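Long-range contact in cytochrome P450 CYP260B1 (Sorangium cellulosum, PDB 5HIW), which is a haem-containing bacterial cytochrome P450, a mostly helical protein with a small beta sheet beside the haem: residues G277-V282 with I298-L303. Residues are numbered along the deposited sequence; the frame is centred on the assembly and turned at random.
With HEM (protoporphyrin IX containing Fe), chain B.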
loop_
_atom_site.group_PDB
_atom_site.type_symbol
_atom_site.label_atom_id
_atom_site.label_comp_id
_atom_site.label_asym_id
_atom_site.label_seq_id
_atom_site.Cartn_x
_atom_site.Cartn_y
_atom_site.Cartn_z
ATOM N N GLY A 277 -2.572 3.531 -8.734
ATOM C CA GLY A 277 -3.735 4.355 -8.956
ATOM C C GLY A 277 -4.870 4.024 -8.035
ATOM O O GLY A 277 -4.839 3.013 -7.258
ATOM N N ILE A 278 -5.840 4.930 -8.059
ATOM C CA ILE A 278 -7.052 4.802 -7.308
ATOM C C ILE A 278 -8.192 5.320 -8.160
ATOM O O ILE A 278 -7.977 6.060 -9.168
ATOM C CB ILE A 278 -7.033 5.570 -5.975
ATOM C CG1 ILE A 278 -6.557 6.965 -6.204
ATOM C CG2 ILE A 278 -6.212 4.827 -4.946
ATOM C CD1 ILE A 278 -6.399 7.774 -4.944
ATOM N N VAL A 279 -9.399 4.981 -7.726
ATOM C CA VAL A 279 -10.541 5.203 -8.522
ATOM C C VAL A 279 -11.525 6.179 -7.810
ATOM O O VAL A 279 -11.613 6.185 -6.581
ATOM C CB VAL A 279 -11.245 3.858 -8.754
ATOM C CG1 VAL A 279 -12.537 4.114 -9.472
ATOM C CG2 VAL A 279 -10.306 2.900 -9.533
ATOM N N ARG A 280 -12.171 7.038 -8.604
ATOM C CA ARG A 280 -13.283 7.938 -8.171
ATOM C C ARG A 280 -14.519 7.807 -9.080
ATOM O O ARG A 280 -14.410 7.314 -10.225
ATOM C CB ARG A 280 -12.778 9.369 -8.161
ATOM C CG ARG A 280 -11.623 9.652 -7.161
ATOM C CD ARG A 280 -12.196 9.636 -5.746
ATOM N NE ARG A 280 -11.308 9.968 -4.650
ATOM C CZ ARG A 280 -10.528 9.101 -3.975
ATOM N NH1 ARG A 280 -9.795 9.527 -2.973
ATOM N NH2 ARG A 280 -10.437 7.840 -4.368
ATOM N N PHE A 281 -15.655 8.229 -8.537
ATOM C CA PHE A 281 -16.996 8.161 -9.155
ATOM C C PHE A 281 -17.416 9.590 -9.423
ATOM O O PHE A 281 -17.331 10.439 -8.540
ATOM C CB PHE A 281 -17.991 7.472 -8.262
ATOM C CG PHE A 281 -19.389 7.413 -8.881
ATOM C CD1 PHE A 281 -20.267 8.498 -8.740
ATOM C CD2 PHE A 281 -19.755 6.355 -9.710
ATOM C CE1 PHE A 281 -21.517 8.504 -9.351
ATOM C CE2 PHE A 281 -21.033 6.333 -10.299
ATOM C CZ PHE A 281 -21.894 7.414 -10.135
ATOM N N VAL A 282 -17.797 9.889 -10.685
ATOM C CA VAL A 282 -18.086 11.287 -11.054
ATOM C C VAL A 282 -19.562 11.539 -10.772
ATOM O O VAL A 282 -20.410 10.987 -11.455
ATOM C CB VAL A 282 -17.759 11.544 -12.511
ATOM C CG1 VAL A 282 -18.011 12.954 -12.859
ATOM C CG2 VAL A 282 -16.307 11.233 -12.770
ATOM N N ILE A 298 -16.614 6.194 -14.122
ATOM C CA ILE A 298 -15.577 5.678 -13.211
ATOM C C ILE A 298 -14.191 6.130 -13.711
ATOM O O ILE A 298 -13.806 5.809 -14.856
ATOM C CB ILE A 298 -15.643 4.163 -13.128
ATOM C CG1 ILE A 298 -17.049 3.730 -12.631
ATOM C CG2 ILE A 298 -14.531 3.647 -12.229
ATOM C CD1 ILE A 298 -17.252 2.221 -12.480
ATOM N N LEU A 299 -13.477 6.890 -12.869
ATOM C CA LEU A 299 -12.237 7.607 -13.205
ATOM C C LEU A 299 -11.049 7.042 -12.428
ATOM O O LEU A 299 -11.149 6.844 -11.213
ATOM C CB LEU A 299 -12.432 9.058 -12.877
ATOM C CG LEU A 299 -11.425 10.066 -13.335
ATOM C CD1 LEU A 299 -11.379 10.110 -14.885
ATOM C CD2 LEU A 299 -11.735 11.432 -12.772
ATOM N N TYR A 300 -9.957 6.715 -13.138
ATOM C CA TYR A 300 -8.762 6.225 -12.541
ATOM C C TYR A 300 -7.711 7.339 -12.480
ATOM O O TYR A 300 -7.353 7.979 -13.509
ATOM C CB TYR A 300 -8.267 4.996 -13.326
ATOM C CG TYR A 300 -7.034 4.252 -12.820
ATOM C CD1 TYR A 300 -5.760 4.655 -13.117
ATOM C CD2 TYR A 300 -7.180 3.163 -12.038
ATOM C CE1 TYR A 300 -4.658 3.943 -12.648
ATOM C CE2 TYR A 300 -6.104 2.444 -11.578
ATOM C CZ TYR A 300 -4.869 2.795 -11.913
ATOM O OH TYR A 300 -3.809 2.093 -11.431
ATOM N N LEU A 301 -7.114 7.493 -11.302
ATOM C CA LEU A 301 -6.080 8.537 -11.070
ATOM C C LEU A 301 -4.714 7.908 -10.947
ATOM O O LEU A 301 -4.512 7.017 -10.113
ATOM C CB LEU A 301 -6.393 9.303 -9.778
ATOM C CG LEU A 301 -7.809 9.849 -9.597
ATOM C CD1 LEU A 301 -7.983 10.572 -8.272
ATOM C CD2 LEU A 301 -8.050 10.845 -10.716
ATOM N N SER A 302 -3.778 8.287 -11.816
ATOM C CA SER A 302 -2.435 7.819 -11.715
ATOM C C SER A 302 -1.734 8.449 -10.503
ATOM O O SER A 302 -1.682 9.665 -10.352
ATOM C CB SER A 302 -1.588 8.186 -12.924
ATOM O OG SER A 302 -0.235 7.728 -12.744
ATOM N N LEU A 303 -1.230 7.604 -9.639
ATOM C CA LEU A 303 -0.448 8.052 -8.489
ATOM C C LEU A 303 1.034 7.985 -8.793
ATOM O O LEU A 303 1.837 8.223 -7.919
ATOM C CB LEU A 303 -0.835 7.242 -7.265
ATOM C CG LEU A 303 -2.294 7.298 -6.852
ATOM C CD1 LEU A 303 -2.628 6.402 -5.646
ATOM C CD2 LEU A 303 -2.839 8.661 -6.542
HETATM C CHA HEM B . -6.137 4.758 2.111
HETATM C CHB HEM B . -1.992 3.453 -0.070
HETATM C CHC HEM B . -0.653 1.087 3.884
HETATM C CHD HEM B . -5.111 1.595 5.564
HETATM C C1A HEM B . -5.119 4.681 1.203
HETATM C C2A HEM B . -5.079 5.325 -0.064
HETATM C C3A HEM B . -3.894 4.990 -0.664
HETATM C C4A HEM B . -3.251 4.035 0.188
HETATM C CMA HEM B . -3.426 5.445 -2.062
HETATM C CAA HEM B . -6.092 6.336 -0.588
HETATM C CBA HEM B . -7.315 5.600 -1.158
HETATM C CGA HEM B . -8.222 6.504 -1.919
HETATM O O1A HEM B . -8.110 7.768 -1.798
HETATM O O2A HEM B . -8.958 6.022 -2.815
HETATM C C1B HEM B . -1.299 2.670 0.771
HETATM C C2B HEM B . 0.045 2.243 0.493
HETATM C C3B HEM B . 0.425 1.578 1.643
HETATM C C4B HEM B . -0.698 1.579 2.583
HETATM C CMB HEM B . 0.906 2.391 -0.774
HETATM C CAB HEM B . 1.715 0.940 1.742
HETATM C CBB HEM B . 2.141 0.047 2.573
HETATM C C1C HEM B . -1.769 1.018 4.717
HETATM C C2C HEM B . -1.722 0.393 6.004
HETATM C C3C HEM B . -3.001 0.537 6.468
HETATM C C4C HEM B . -3.799 1.181 5.476
HETATM C CMC HEM B . -0.449 -0.225 6.530
HETATM C CAC HEM B . -3.545 0.102 7.769
HETATM C CBC HEM B . -2.766 0.031 8.838
HETATM C C1D HEM B . -5.716 2.520 4.722
HETATM C C2D HEM B . -7.099 2.979 5.018
HETATM C C3D HEM B . -7.396 3.850 4.062
HETATM C C4D HEM B . -6.194 3.941 3.219
HETATM C CMD HEM B . -8.028 2.493 6.113
HETATM C CAD HEM B . -8.671 4.697 3.912
HETATM C CBD HEM B . -8.430 6.031 4.592
HETATM C CGD HEM B . -9.652 6.958 4.542
HETATM O O1D HEM B . -10.570 6.823 3.676
HETATM O O2D HEM B . -9.771 7.917 5.375
HETATM N NA HEM B . -3.950 3.901 1.337
HETATM N NB HEM B . -1.625 2.367 2.049
HETATM N NC HEM B . -2.958 1.531 4.432
HETATM N ND HEM B . -5.217 3.114 3.610
HETATM FE FE HEM B . -3.455 2.778 2.868
HETATM O O HOH W 1 -4.345 0.968 1.773
#
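Y300 meets G277 obliquely, its CZ 3.5 Å from G277 CA, while I278 N lies over one face of the ring. CG of Y300 is anti to the backbone N (chi1 -177°), and the end of the side chain comes nearer strand 277-282. G277 has no side chain, and its CA sits directly against the ring, with CE1 of Y300 also close. On the same face of the sheet V279 crosses the Y300 side chain at about a right angle through CG2, while its CG1 presses on I298 CG2 at 3.4 Å, tighter than usual van der Waals contact.

The opposite face carries I278, R280, L299 and L301, and is turned to the haem. There R280 CG passes L301 CD1 at 3.9 Å; beyond it the chain bends at chi2 (-72°) and leads away from strand 298-302. The guanidinium meets one haem propionate edge-on, with the carboxylate carbon CGA in its plane. R280 NH1 donates to haem O1A at 2.7 Å and R280 NH2 to haem O2A at 2.8 Å. Both N-H...O angles are 173°. NH2 also donates to V279 O, from above the carbonyl plane, which helps fix the rotation of the group. I278 and L303 cross at about a right angle; I278 CD1 lies 3.6 Å from haem O1A, a van der Waals contact, and L303 CD1 lies 3.8 Å from the haem methyl CMA.

Between the faces, I278 and L301 form one hydrogen-bonded antiparallel pair and R280 and L299 another, L301 N donating to I278 O at 2.7 Å. Strand 39-42 continues the sheet beyond 298-302, and L52 of helix 45-53 touches both I278 and R280.

This pairing in the P450 beta sheet therefore sets a paired N-H grip on a propionate beside the aliphatic I278, where the arginine's charge would be expected to offset that of the carboxylate.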